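Local coordinates for Lmo0547 protein (Listeria monocytogenes, PDB 4R9N) that probably regulates transcription as a SorC-family DNA-binding protein whose C-terminal, putative sugar-binding domain is likely to sense a carbohydrate effector, at residues E18-V23 and D241-T246; K47-V52 and I73-L78; K51-G56 and T144-I149; I81-G86 and I205-E210; S186-A191 and E199-V204. All blocks are in the same frame, centred on the assembly; numbering follows the deposited sequence. Where two conformers were deposited one is given.

Contact 1. Residues E18-V23 and D241-T246; sequences EEAIVV and DVIVIT
Strands 19-23 and 242-246 run parallel, their short axes 4.6 Å apart at closest approach and inclined by 21°. Five backbone hydrogen bonds hold them in register. The straightest, from Ile21 N to Ile243 O, is 2.8 Å long with an N-H...O angle of 178°, and Ile21 O in turn accepts from Ile245 N at 3.0 Å, so both peptide polar groups of this buried residue are satisfied by one neighbouring strand. Ile21 also carries the apolar contact: with CG1 anti to the carbonyl carbon (chi1 -62°), its CD1 reaches back along the strand, lying 3.8 Å from Val244 CG2 and 4.1 Å from Val242 CG1. Strand 19-23 is an outermost strand of the seven-stranded parallel sheet of this Rossmann-like domain, and strand 242-246 separates it from strand 217-221. Helix 30-49 packs on the face bearing Ile21, Val242 and Val244, while helix 3-15 covers Ala20 and Val22 on the other. There Ala20 CB rests 3.8 Å from Ile243 CG1. At the strand entrance the extended Glu18 chain brings OE1 to 3.8 Å from Asp241 CB; the two carboxylates are turned to different partners, Arg48 for Glu18 and the backbone N of Val218 for Asp241.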
# COMPACT_ATOMS: atom_id res chain seq x y z
N GLU A 18 -13.80 -8.10 2.98
CA GLU A 18 -13.56 -9.38 3.62
C GLU A 18 -13.40 -9.17 5.15
O GLU A 18 -13.97 -9.95 5.98
CB GLU A 18 -12.31 -10.00 2.98
CG GLU A 18 -11.85 -11.32 3.55
CD GLU A 18 -10.52 -11.78 2.92
OE1 GLU A 18 -10.16 -11.30 1.82
OE2 GLU A 18 -9.82 -12.60 3.56
N GLU A 19 -12.65 -8.16 5.54
CA GLU A 19 -12.44 -7.87 6.94
C GLU A 19 -12.04 -6.43 7.20
O GLU A 19 -11.29 -5.83 6.42
CB GLU A 19 -11.38 -8.80 7.56
CG GLU A 19 -11.28 -8.61 9.08
CD GLU A 19 -10.24 -9.48 9.78
OE1 GLU A 19 -9.40 -10.11 9.09
OE2 GLU A 19 -10.27 -9.56 11.05
N ALA A 20 -12.50 -5.88 8.31
CA ALA A 20 -12.05 -4.58 8.79
C ALA A 20 -11.49 -4.76 10.19
O ALA A 20 -12.15 -5.36 11.05
CB ALA A 20 -13.17 -3.54 8.71
N ILE A 21 -10.26 -4.30 10.41
CA ILE A 21 -9.66 -4.33 11.71
C ILE A 21 -9.57 -2.89 12.25
O ILE A 21 -8.94 -2.02 11.60
CB ILE A 21 -8.25 -4.91 11.60
CG1 ILE A 21 -8.33 -6.36 11.10
CG2 ILE A 21 -7.57 -4.78 12.96
CD1 ILE A 21 -7.09 -6.81 10.32
N VAL A 22 -10.31 -2.60 13.30
CA VAL A 22 -10.43 -1.25 13.77
C VAL A 22 -9.74 -1.18 15.10
O VAL A 22 -10.04 -1.95 16.02
CB VAL A 22 -11.89 -0.75 13.95
CG1 VAL A 22 -11.87 0.65 14.47
CG2 VAL A 22 -12.64 -0.77 12.65
N VAL A 23 -8.89 -0.18 15.23
CA VAL A 23 -8.00 -0.06 16.37
C VAL A 23 -8.51 1.06 17.25
O VAL A 23 -8.74 2.15 16.77
CB VAL A 23 -6.56 0.22 15.83
CG1 VAL A 23 -5.66 0.73 16.91
CG2 VAL A 23 -6.00 -1.06 15.19
N ASP A 241 -9.43 -5.42 0.12
CA ASP A 241 -10.19 -6.51 0.76
C ASP A 241 -10.23 -6.42 2.28
O ASP A 241 -11.22 -6.82 2.91
CB ASP A 241 -9.63 -7.85 0.32
CG ASP A 241 -9.68 -8.01 -1.20
OD1 ASP A 241 -10.83 -7.95 -1.76
OD2 ASP A 241 -8.59 -8.18 -1.86
N VAL A 242 -9.16 -5.90 2.88
CA VAL A 242 -9.02 -5.87 4.31
C VAL A 242 -8.44 -4.48 4.61
O VAL A 242 -7.42 -4.02 3.97
CB VAL A 242 -8.01 -6.96 4.79
CG1 VAL A 242 -7.71 -6.80 6.28
CG2 VAL A 242 -8.50 -8.39 4.44
N ILE A 243 -9.05 -3.80 5.53
CA ILE A 243 -8.50 -2.53 6.01
C ILE A 243 -8.15 -2.59 7.45
O ILE A 243 -8.86 -3.27 8.27
CB ILE A 243 -9.44 -1.33 5.82
CG1 ILE A 243 -10.81 -1.53 6.45
CG2 ILE A 243 -9.58 -0.99 4.35
CD1 ILE A 243 -11.56 -0.21 6.47
N VAL A 244 -7.06 -1.92 7.80
CA VAL A 244 -6.64 -1.75 9.17
C VAL A 244 -6.61 -0.24 9.36
O VAL A 244 -5.82 0.47 8.69
CB VAL A 244 -5.24 -2.34 9.48
CG1 VAL A 244 -4.98 -2.26 10.95
CG2 VAL A 244 -5.20 -3.81 9.05
N ILE A 245 -7.52 0.25 10.20
CA ILE A 245 -7.67 1.67 10.48
C ILE A 245 -8.07 1.93 11.91
O ILE A 245 -8.46 1.01 12.64
CB ILE A 245 -8.67 2.38 9.55
CG1 ILE A 245 -10.07 1.81 9.73
CG2 ILE A 245 -8.20 2.35 8.09
CD1 ILE A 245 -11.11 2.65 8.97
N THR A 246 -7.99 3.19 12.29
CA THR A 246 -8.31 3.62 13.62
C THR A 246 -9.82 3.78 13.73
O THR A 246 -10.53 3.91 12.75
CB THR A 246 -7.68 4.98 13.99
OG1 THR A 246 -8.12 5.99 13.12
CG2 THR A 246 -6.17 4.93 14.04

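Contact 2. Residues K47-V52 and I73-L78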
# COMPACT_ATOMS: atom_id res chain seq x y z
N LYS A 47 -0.60 -13.01 11.85
CA LYS A 47 -1.42 -14.24 11.87
C LYS A 47 -1.96 -14.70 10.50
O LYS A 47 -2.01 -15.87 10.20
CB LYS A 47 -2.60 -14.08 12.83
CG LYS A 47 -2.29 -14.45 14.27
CD LYS A 47 -1.85 -13.30 15.10
CE LYS A 47 -2.35 -13.44 16.56
NZ LYS A 47 -1.48 -14.39 17.31
N ARG A 48 -2.33 -13.75 9.66
CA ARG A 48 -2.76 -13.99 8.33
C ARG A 48 -1.57 -14.38 7.45
O ARG A 48 -1.63 -15.34 6.60
CB ARG A 48 -3.37 -12.70 7.81
CG ARG A 48 -4.27 -12.80 6.66
CD ARG A 48 -4.87 -11.44 6.36
NE ARG A 48 -6.25 -11.32 6.80
CZ ARG A 48 -7.28 -11.75 6.10
NH1 ARG A 48 -7.09 -12.38 4.93
NH2 ARG A 48 -8.51 -11.55 6.57
N ILE A 49 -0.48 -13.63 7.62
CA ILE A 49 0.72 -13.88 6.80
C ILE A 49 1.27 -15.28 7.04
O ILE A 49 1.84 -15.90 6.09
CB ILE A 49 1.82 -12.81 7.09
CG1 ILE A 49 1.38 -11.48 6.49
CG2 ILE A 49 3.21 -13.20 6.59
CD1 ILE A 49 2.04 -10.22 7.13
N ALA A 50 1.13 -15.77 8.28
CA ALA A 50 1.55 -17.18 8.61
C ALA A 50 0.96 -18.19 7.68
O ALA A 50 1.55 -19.24 7.47
CB ALA A 50 1.24 -17.55 10.06
N LYS A 51 -0.22 -17.90 7.18
CA LYS A 51 -0.94 -18.81 6.31
C LYS A 51 -0.64 -18.74 4.81
O LYS A 51 -1.16 -19.58 4.04
CB LYS A 51 -2.46 -18.62 6.53
CG LYS A 51 -2.89 -19.06 7.93
CD LYS A 51 -4.28 -18.56 8.28
CE LYS A 51 -5.28 -19.69 8.53
NZ LYS A 51 -6.69 -19.21 8.52
N VAL A 52 0.09 -17.73 4.32
CA VAL A 52 0.22 -17.57 2.84
C VAL A 52 1.62 -18.01 2.41
O VAL A 52 2.49 -18.15 3.25
CB VAL A 52 -0.03 -16.15 2.34
CG1 VAL A 52 -1.37 -15.63 2.82
CG2 VAL A 52 1.05 -15.18 2.88
N ILE A 73 8.97 -13.95 14.04
CA ILE A 73 8.46 -15.29 13.98
C ILE A 73 8.90 -15.93 12.69
O ILE A 73 8.58 -15.43 11.60
CB ILE A 73 6.93 -15.31 14.01
CG1 ILE A 73 6.42 -14.81 15.36
CG2 ILE A 73 6.42 -16.75 13.85
CD1 ILE A 73 4.89 -14.70 15.45
N PRO A 74 9.56 -17.08 12.78
CA PRO A 74 10.02 -17.64 11.52
C PRO A 74 8.87 -18.10 10.62
O PRO A 74 7.83 -18.58 11.12
CB PRO A 74 10.87 -18.83 11.96
CG PRO A 74 11.28 -18.54 13.38
CD PRO A 74 10.10 -17.81 13.96
N HIS A 75 9.05 -17.93 9.31
CA HIS A 75 8.15 -18.47 8.26
C HIS A 75 9.04 -18.75 7.08
O HIS A 75 9.02 -18.06 6.05
CB HIS A 75 7.05 -17.45 7.94
CG HIS A 75 5.97 -17.91 7.00
ND1 HIS A 75 5.96 -19.14 6.35
CD2 HIS A 75 4.84 -17.28 6.60
CE1 HIS A 75 4.89 -19.22 5.57
NE2 HIS A 75 4.19 -18.11 5.71
N LYS A 76 9.88 -19.76 7.23
CA LYS A 76 10.99 -19.91 6.27
C LYS A 76 10.58 -20.19 4.82
O LYS A 76 11.31 -19.83 3.88
CB LYS A 76 12.00 -20.95 6.78
CG LYS A 76 11.42 -22.35 6.73
CD LYS A 76 12.45 -23.44 6.97
CE LYS A 76 12.04 -24.72 6.24
NZ LYS A 76 10.62 -25.09 6.52
N ASP A 77 9.39 -20.76 4.61
CA ASP A 77 8.91 -21.01 3.26
C ASP A 77 8.25 -19.80 2.53
O ASP A 77 7.90 -19.91 1.39
CB ASP A 77 7.96 -22.23 3.19
CG ASP A 77 8.66 -23.56 3.62
OD1 ASP A 77 9.90 -23.70 3.51
OD2 ASP A 77 7.95 -24.49 4.06
N LEU A 78 8.07 -18.67 3.19
CA LEU A 78 7.44 -17.53 2.57
C LEU A 78 8.35 -16.92 1.52
O LEU A 78 9.56 -16.94 1.70
CB LEU A 78 7.16 -16.46 3.65
CG LEU A 78 6.40 -15.18 3.20
CD1 LEU A 78 5.00 -15.46 2.73
CD2 LEU A 78 6.27 -14.20 4.36
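One side-chain hydrogen bond carries the polar part of this contact: His75 NE2 donates to Val52 O at 3.0 Å, with a bent N-H...O angle of 138° but an approach nearly along the C=O axis. The oxygen lies close to the imidazole plane. Ile49 O also sits at the ring edge, 3.2 Å from His75 NE2, so the nitrogen faces carbonyls at both ends of the type I turn that runs from Ile49 to Val52. A proton on NE2 is required by the bond, and the surrounding carbonyl oxygens would probably favour it there. The ring is brought up by a CG anti to the backbone N (chi1 -174°), and Leu78 CB, from the far end of a second type I turn, lies over the centre of one face, 3.7 Å above the plane. Apolar contacts continue from Leu78, whose two methyl branches divide the work: CD2 meets Ile49 CG2 obliquely at 3.9 Å, whereas CD1 lies alongside Val52 CG2 at 4.0 Å. The contact thus joins the C-terminal end of helix 30-49 to the loop entering strand 79-82, with Met107 of helix 96-107 touching Ile49, His75 and Leu78, and Met147 of strand 147-151 packing against Ile49 and Val52.

Contact 3. Residues K51-G56 and T144-I149; sequences KVKTLG and TVDMAI
Asp146 OD2 is gripped twice, by the backbone N and, more weakly, by NZ of Lys53. Lys53 N meets Asp146 OD2 at 2.9 Å, nearly along the C-O axis. Lys53 NZ forms the salt bridge to Asp146 OD1 at 2.9 Å, on the syn lone pair of that oxygen; the lysine chain bends at chi3 and chi4, curling round so that NZ meets the carboxylate at the edge between its two oxygens. A water also donates weakly to OD1 and is 2.6 Å from Thr54 OG1. That hydroxyl, placed between the backbone N and the carbonyl carbon (chi1 57°), accepts from Asp146 N at 2.9 Å, so backbone and side chain of the aspartate are both fixed just ahead of the strand. Beyond this junction strands 54-57 and 147-151 run as parallel neighbours in the central sheet of the Rossmann-like domain. Gly56 N donates to Met147 O at 2.9 Å with an angle of 174°, and Gly56 O accepts from Ile149 N. Val145 CG1 lies 3.7 Å from Gly56 N, packed against a residue with no side chain. On the face bearing Leu55 and Met147, modelled as selenomethionine, Leu55 CD1 lies alongside Met147 CG at 3.9 Å and reaches Ile149 CD1 at 4.0 Å. The extended Met147 chain carries SE across Val52 CG1. Helix 30-49 covers this face through Arg48 and Ile49.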
# COMPACT_ATOMS: atom_id res chain seq x y z
N LYS A 51 -0.22 -17.90 7.18
CA LYS A 51 -0.94 -18.81 6.31
C LYS A 51 -0.64 -18.74 4.81
O LYS A 51 -1.16 -19.58 4.04
CB LYS A 51 -2.46 -18.62 6.53
CG LYS A 51 -2.89 -19.06 7.93
CD LYS A 51 -4.28 -18.56 8.28
CE LYS A 51 -5.28 -19.69 8.53
NZ LYS A 51 -6.69 -19.21 8.52
N VAL A 52 0.09 -17.73 4.32
CA VAL A 52 0.22 -17.57 2.84
C VAL A 52 1.62 -18.01 2.41
O VAL A 52 2.49 -18.15 3.25
CB VAL A 52 -0.03 -16.15 2.34
CG1 VAL A 52 -1.37 -15.63 2.82
CG2 VAL A 52 1.05 -15.18 2.88
N LYS A 53 1.78 -18.26 1.12
CA LYS A 53 3.06 -18.71 0.54
C LYS A 53 3.87 -17.53 0.00
O LYS A 53 5.11 -17.61 -0.07
CB LYS A 53 2.82 -19.61 -0.69
CG LYS A 53 1.94 -20.82 -0.46
CD LYS A 53 1.56 -21.56 -1.77
CE LYS A 53 0.80 -20.74 -2.83
NZ LYS A 53 -0.58 -20.26 -2.49
N THR A 54 3.16 -16.49 -0.43
CA THR A 54 3.74 -15.35 -1.08
C THR A 54 3.06 -14.05 -0.61
O THR A 54 1.79 -13.97 -0.48
CB THR A 54 3.66 -15.45 -2.59
OG1 THR A 54 2.28 -15.61 -2.99
CG2 THR A 54 4.53 -16.61 -3.22
N LEU A 55 3.87 -13.03 -0.39
CA LEU A 55 3.40 -11.76 0.19
C LEU A 55 4.06 -10.60 -0.62
O LEU A 55 5.29 -10.56 -0.74
CB LEU A 55 3.80 -11.66 1.63
CG LEU A 55 3.64 -10.30 2.34
CD1 LEU A 55 2.15 -10.06 2.46
CD2 LEU A 55 4.24 -10.37 3.72
N GLY A 56 3.24 -9.74 -1.18
CA GLY A 56 3.69 -8.53 -1.89
C GLY A 56 3.59 -7.32 -0.94
O GLY A 56 2.63 -7.20 -0.15
N THR A 144 1.26 -12.36 -8.93
CA THR A 144 0.72 -13.64 -8.44
C THR A 144 0.78 -13.87 -6.98
O THR A 144 0.52 -14.96 -6.50
CB THR A 144 1.34 -14.80 -9.24
OG1 THR A 144 2.75 -14.82 -9.03
CG2 THR A 144 1.04 -14.61 -10.69
N VAL A 145 1.07 -12.84 -6.17
CA VAL A 145 1.15 -13.06 -4.72
C VAL A 145 -0.20 -13.42 -4.16
O VAL A 145 -1.22 -13.02 -4.71
CB VAL A 145 1.77 -11.84 -3.94
CG1 VAL A 145 3.22 -11.58 -4.41
CG2 VAL A 145 0.92 -10.60 -4.14
N ASP A 146 -0.20 -14.17 -3.06
CA ASP A 146 -1.43 -14.59 -2.37
C ASP A 146 -2.09 -13.37 -1.72
O ASP A 146 -3.32 -13.27 -1.57
CB ASP A 146 -1.10 -15.60 -1.27
CG ASP A 146 -0.72 -17.01 -1.78
OD1 ASP A 146 -0.97 -17.40 -2.94
OD2 ASP A 146 -0.07 -17.72 -0.98
N MSE A 147 -1.22 -12.50 -1.17
CA MSE A 147 -1.69 -11.30 -0.48
C MSE A 147 -0.79 -10.16 -0.67
O MSE A 147 0.42 -10.34 -0.83
CB MSE A 147 -1.71 -11.70 1.02
CG MSE A 147 -1.66 -10.67 2.10
SE MSE A 147 -1.48 -11.73 3.82
CE MSE A 147 -1.67 -10.04 4.53
N ALA A 148 -1.31 -8.93 -0.52
CA ALA A 148 -0.45 -7.73 -0.71
C ALA A 148 -0.80 -6.75 0.41
O ALA A 148 -1.96 -6.68 0.82
CB ALA A 148 -0.69 -7.11 -2.06
N ILE A 149 0.19 -6.00 0.89
CA ILE A 149 -0.03 -4.96 1.88
C ILE A 149 0.37 -3.65 1.23
O ILE A 149 1.50 -3.49 0.75
CB ILE A 149 0.78 -5.20 3.13
CG1 ILE A 149 0.36 -6.57 3.69
CG2 ILE A 149 0.61 -4.01 4.12
CD1 ILE A 149 1.16 -7.01 4.91
O HOH W 1 1.62 -17.80 -4.17

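Contact 4. Residues I81-G86 and I205-E210; sequences IPLIGG and IGLSLE
Leu83 CG stands anti to the carbonyl carbon (chi1 -64°) and Leu207 CG anti to the backbone N (chi1 -158°), and these torsions lay the two chains side by side, pointing the same way, with Leu83 CD1 4.2 Å from Leu207 CD2. The polar part of the contact is made by the backbones. Leu207 N donates to Leu83 O at 3.0 Å, in the plane of the carbonyl, and Gly85 N donates to Ile205 O at 3.1 Å, nearly along the C=O axis. This pair of bonds flanks a single bridge between Ile84 and Gly206, where the two segments run in nearly opposite directions. Ile84 CA and Gly206 CA are 4.0 Å apart, an approach allowed by the glycine: a CB at Gly206 would clash with Leu83 O and Ile84 CA. Ile84 CG1 packs against Ile205 O at 3.8 Å. Leu83 O has a second donor in the side-chain amide of Asn185, which also bonds Leu207 O, tying both segments to a third loop. The bridge lies where the chain leaves strand 79-82 at the C-terminal edge of the parallel sheet, the edge where Rossmann-like domains commonly bind ligands, though no site is established here; the other segment enters helix 209-213, N-capped by Ser208. Helix 96-107 packs on Pro82 and Ile84, helix 133-143 on Ile81 and Leu207, and Arg187 of strand 187-190 bonds Gly206 O.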
# COMPACT_ATOMS: atom_id res chain seq x y z
N ILE A 81 7.83 -10.23 -1.99
CA ILE A 81 8.07 -9.60 -3.29
C ILE A 81 7.73 -8.10 -3.20
O ILE A 81 6.60 -7.73 -2.86
CB ILE A 81 7.14 -10.17 -4.37
CG1 ILE A 81 7.11 -11.70 -4.35
CG2 ILE A 81 7.47 -9.60 -5.76
CD1 ILE A 81 8.34 -12.32 -4.90
N PRO A 82 8.67 -7.24 -3.61
CA PRO A 82 8.36 -5.79 -3.65
C PRO A 82 7.47 -5.52 -4.86
O PRO A 82 7.66 -6.16 -5.94
CB PRO A 82 9.77 -5.13 -3.80
CG PRO A 82 10.60 -6.17 -4.35
CD PRO A 82 10.08 -7.51 -3.90
N LEU A 83 6.47 -4.66 -4.67
CA LEU A 83 5.50 -4.42 -5.71
C LEU A 83 5.84 -3.12 -6.50
O LEU A 83 5.07 -2.72 -7.36
CB LEU A 83 4.12 -4.32 -5.14
CG LEU A 83 3.65 -5.60 -4.50
CD1 LEU A 83 2.29 -5.40 -3.85
CD2 LEU A 83 3.64 -6.76 -5.43
N ILE A 84 6.95 -2.46 -6.13
CA ILE A 84 7.31 -1.17 -6.76
C ILE A 84 8.82 -1.06 -6.67
O ILE A 84 9.40 -1.56 -5.72
CB ILE A 84 6.63 0.03 -6.09
CG1 ILE A 84 7.02 1.30 -6.85
CG2 ILE A 84 6.91 0.16 -4.61
CD1 ILE A 84 6.00 2.32 -6.77
N GLY A 85 9.47 -0.47 -7.66
CA GLY A 85 10.93 -0.31 -7.65
C GLY A 85 11.41 0.79 -6.67
O GLY A 85 10.63 1.39 -6.01
N GLY A 86 12.71 1.06 -6.74
CA GLY A 86 13.37 2.21 -6.06
C GLY A 86 14.51 1.69 -5.19
O GLY A 86 14.30 0.69 -4.49
N ILE A 205 7.47 1.72 -12.52
CA ILE A 205 7.82 0.31 -12.56
C ILE A 205 7.27 -0.30 -11.28
O ILE A 205 7.84 -0.16 -10.23
CB ILE A 205 9.34 0.10 -12.70
CG1 ILE A 205 9.83 0.80 -14.01
CG2 ILE A 205 9.64 -1.40 -12.73
CD1 ILE A 205 11.27 0.64 -14.33
N GLY A 206 6.16 -1.03 -11.40
CA GLY A 206 5.55 -1.72 -10.30
C GLY A 206 4.16 -2.15 -10.75
O GLY A 206 3.71 -1.85 -11.86
N LEU A 207 3.47 -2.82 -9.84
CA LEU A 207 2.14 -3.35 -10.07
C LEU A 207 1.14 -2.26 -10.31
O LEU A 207 1.12 -1.27 -9.56
CB LEU A 207 1.75 -4.10 -8.79
CG LEU A 207 0.71 -5.17 -8.75
CD1 LEU A 207 1.37 -6.49 -9.02
CD2 LEU A 207 0.08 -5.23 -7.37
N SER A 208 0.28 -2.42 -11.31
CA SER A 208 -0.80 -1.50 -11.65
C SER A 208 -2.03 -1.73 -10.79
O SER A 208 -2.17 -2.76 -10.09
CB SER A 208 -1.17 -1.67 -13.12
OG SER A 208 -1.87 -2.91 -13.23
N LEU A 209 -2.97 -0.77 -10.78
CA LEU A 209 -4.20 -0.96 -9.99
C LEU A 209 -5.03 -2.13 -10.46
O LEU A 209 -5.62 -2.87 -9.63
CB LEU A 209 -5.08 0.30 -9.95
CG LEU A 209 -4.35 1.47 -9.31
CD1 LEU A 209 -5.21 2.70 -9.29
CD2 LEU A 209 -3.85 1.17 -7.92
N GLU A 210 -5.09 -2.36 -11.76
CA GLU A 210 -5.84 -3.52 -12.22
C GLU A 210 -5.20 -4.84 -11.84
O GLU A 210 -5.90 -5.80 -11.50
CB GLU A 210 -6.12 -3.45 -13.71
CG GLU A 210 -7.16 -2.40 -14.03
CD GLU A 210 -8.63 -2.87 -13.96
OE1 GLU A 210 -9.13 -3.41 -12.93
OE2 GLU A 210 -9.32 -2.63 -14.96

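Contact 5. Residues S186-A191 and E199-V204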
# COMPACT_ATOMS: atom_id res chain seq x y z
N SER A 186 2.07 4.04 -5.90
CA SER A 186 2.43 5.09 -6.83
C SER A 186 1.62 5.09 -8.14
O SER A 186 2.10 5.57 -9.18
CB SER A 186 3.91 5.03 -7.22
OG SER A 186 4.31 6.18 -7.97
N ARG A 187 0.40 4.58 -8.09
CA ARG A 187 -0.55 4.72 -9.20
C ARG A 187 -1.69 5.65 -8.71
O ARG A 187 -2.28 5.39 -7.67
CB ARG A 187 -1.14 3.39 -9.61
CG ARG A 187 -0.14 2.39 -10.07
CD ARG A 187 0.69 2.85 -11.26
NE ARG A 187 1.55 1.77 -11.74
CZ ARG A 187 1.48 1.18 -12.94
NH1 ARG A 187 0.54 1.51 -13.87
NH2 ARG A 187 2.34 0.23 -13.19
N PHE A 188 -1.92 6.72 -9.46
CA PHE A 188 -2.81 7.86 -9.11
C PHE A 188 -4.14 7.65 -9.74
O PHE A 188 -4.22 7.46 -10.96
CB PHE A 188 -2.13 9.11 -9.64
CG PHE A 188 -0.89 9.40 -8.91
CD1 PHE A 188 -0.94 10.07 -7.69
CD2 PHE A 188 0.35 8.97 -9.38
CE1 PHE A 188 0.20 10.32 -6.95
CE2 PHE A 188 1.49 9.20 -8.63
CZ PHE A 188 1.41 9.88 -7.43
N PHE A 189 -5.20 7.61 -8.94
CA PHE A 189 -6.52 7.26 -9.40
C PHE A 189 -7.51 8.39 -9.18
O PHE A 189 -7.36 9.26 -8.32
CB PHE A 189 -7.02 5.94 -8.76
CG PHE A 189 -6.99 5.94 -7.27
CD1 PHE A 189 -5.86 5.47 -6.58
CD2 PHE A 189 -8.06 6.41 -6.53
CE1 PHE A 189 -5.85 5.38 -5.16
CE2 PHE A 189 -8.05 6.36 -5.13
CZ PHE A 189 -6.94 5.82 -4.43
N THR A 190 -8.50 8.40 -10.05
CA THR A 190 -9.65 9.27 -9.97
C THR A 190 -10.69 8.72 -9.00
O THR A 190 -10.51 7.67 -8.42
CB THR A 190 -10.26 9.45 -11.38
OG1 THR A 190 -10.41 8.18 -12.00
CG2 THR A 190 -9.31 10.29 -12.25
N ALA A 191 -11.81 9.45 -8.86
CA ALA A 191 -12.85 9.08 -7.92
C ALA A 191 -13.42 7.69 -8.16
O ALA A 191 -13.95 7.06 -7.25
CB ALA A 191 -13.96 10.12 -7.94
N GLU A 199 0.88 10.93 -17.58
CA GLU A 199 2.26 10.48 -17.79
C GLU A 199 2.84 9.68 -16.65
O GLU A 199 3.40 8.61 -16.87
CB GLU A 199 3.17 11.71 -18.04
CG GLU A 199 4.66 11.39 -18.26
CD GLU A 199 5.55 11.56 -17.02
OE1 GLU A 199 5.19 12.27 -16.06
OE2 GLU A 199 6.67 10.99 -17.03
N ILE A 200 2.77 10.22 -15.43
CA ILE A 200 3.33 9.53 -14.27
C ILE A 200 2.91 8.03 -14.22
O ILE A 200 3.75 7.17 -14.04
CB ILE A 200 3.02 10.25 -12.92
CG1 ILE A 200 3.83 11.57 -12.82
CG2 ILE A 200 3.38 9.34 -11.75
CD1 ILE A 200 3.77 12.26 -11.46
N ASN A 201 1.63 7.73 -14.38
CA ASN A 201 1.14 6.35 -14.27
C ASN A 201 1.76 5.42 -15.29
O ASN A 201 1.92 4.22 -15.01
CB ASN A 201 -0.39 6.23 -14.34
CG ASN A 201 -1.09 6.71 -13.06
OD1 ASN A 201 -0.44 6.76 -11.98
ND2 ASN A 201 -2.34 7.17 -13.19
N THR A 202 2.11 5.94 -16.47
CA THR A 202 2.69 5.09 -17.48
C THR A 202 4.21 4.95 -17.34
O THR A 202 4.86 4.25 -18.14
CB THR A 202 2.38 5.63 -18.90
OG1 THR A 202 2.94 6.94 -19.01
CG2 THR A 202 0.87 5.66 -19.16
N HIS A 203 4.82 5.65 -16.40
CA HIS A 203 6.25 5.62 -16.20
C HIS A 203 6.69 4.96 -14.88
O HIS A 203 7.84 4.99 -14.48
CB HIS A 203 6.82 7.03 -16.39
CG HIS A 203 6.79 7.50 -17.82
ND1 HIS A 203 5.62 7.90 -18.45
CD2 HIS A 203 7.75 7.57 -18.76
CE1 HIS A 203 5.88 8.21 -19.72
NE2 HIS A 203 7.17 8.06 -19.91
N VAL A 204 5.75 4.30 -14.19
CA VAL A 204 6.05 3.68 -12.92
C VAL A 204 6.41 2.19 -13.16
O VAL A 204 5.69 1.49 -13.89
CB VAL A 204 4.83 3.82 -11.98
CG1 VAL A 204 5.01 2.94 -10.74
CG2 VAL A 204 4.67 5.26 -11.52
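Over one face of the Arg187 guanidinium lies the carbonyl oxygen of Asn201, while the edge of the Phe188 ring meets Asn201 OD1 near the ring plane. The Asn201 amide plane is turned only modestly from both, by 25° from the guanidinium and 20° from the ring. Here a short, weakly bonded helical turn, 199-202, is pinned against strand 187-190 of the two-stranded antiparallel hairpin that lies apart from the main parallel sheet. The pin is the asparagine side chain, which copies a backbone peptide: OD1 takes the N-H of Phe188 on a lone pair at 2.9 Å, almost straight at 175°, and ND2 returns a bond to Phe188 O, also 2.9 Å and on a lone pair. One amide thus bonds both the N and the O of a single strand residue, which also pairs through its backbone with Ala196, and the two bonds fix the flip of the amide; ND2 also serves Ala196 O. The phenyl ring packs its CE2 obliquely on Ile200 CG2 at 3.7 Å, with Leu175 of helix 169-177 among its other neighbours. Arg187 bends at chi2 so that its chain slides past Val204, bringing NE to 3.8 Å from Val204 CG1. The guanidinium has its polar partners outside the two segments, Glu195 in a salt bridge and Gly206 O in a hydrogen bond. Ser186 OG likewise bonds Tyr166. The carbonyl oxygen of Ser186 is buried without a polar partner, its close neighbour across the contact being the methyl Val204 CG2, 3.5 Å away.

Contacts 1 and 3 lie in the same seven-stranded parallel sheet, their centres about 17 Å apart, with contact 1 at one margin and closing a chain loop that encloses the other four. Contact 2 starts from the same part of the chain as contact 3 and sits about 10 Å from it; Arg48 links it to contact 1 through salt bridges to Glu18 and Glu19. Contact 4 continues from strand 79-82, the sheet neighbour of strand 54-57, and reaches contact 5, nested within it along the chain, about 12 Å away. Sheet and hairpin thus form one continuous domain, with about 25 Å between the centres of contacts 1 and 5, consistent with its putative sugar-binding role.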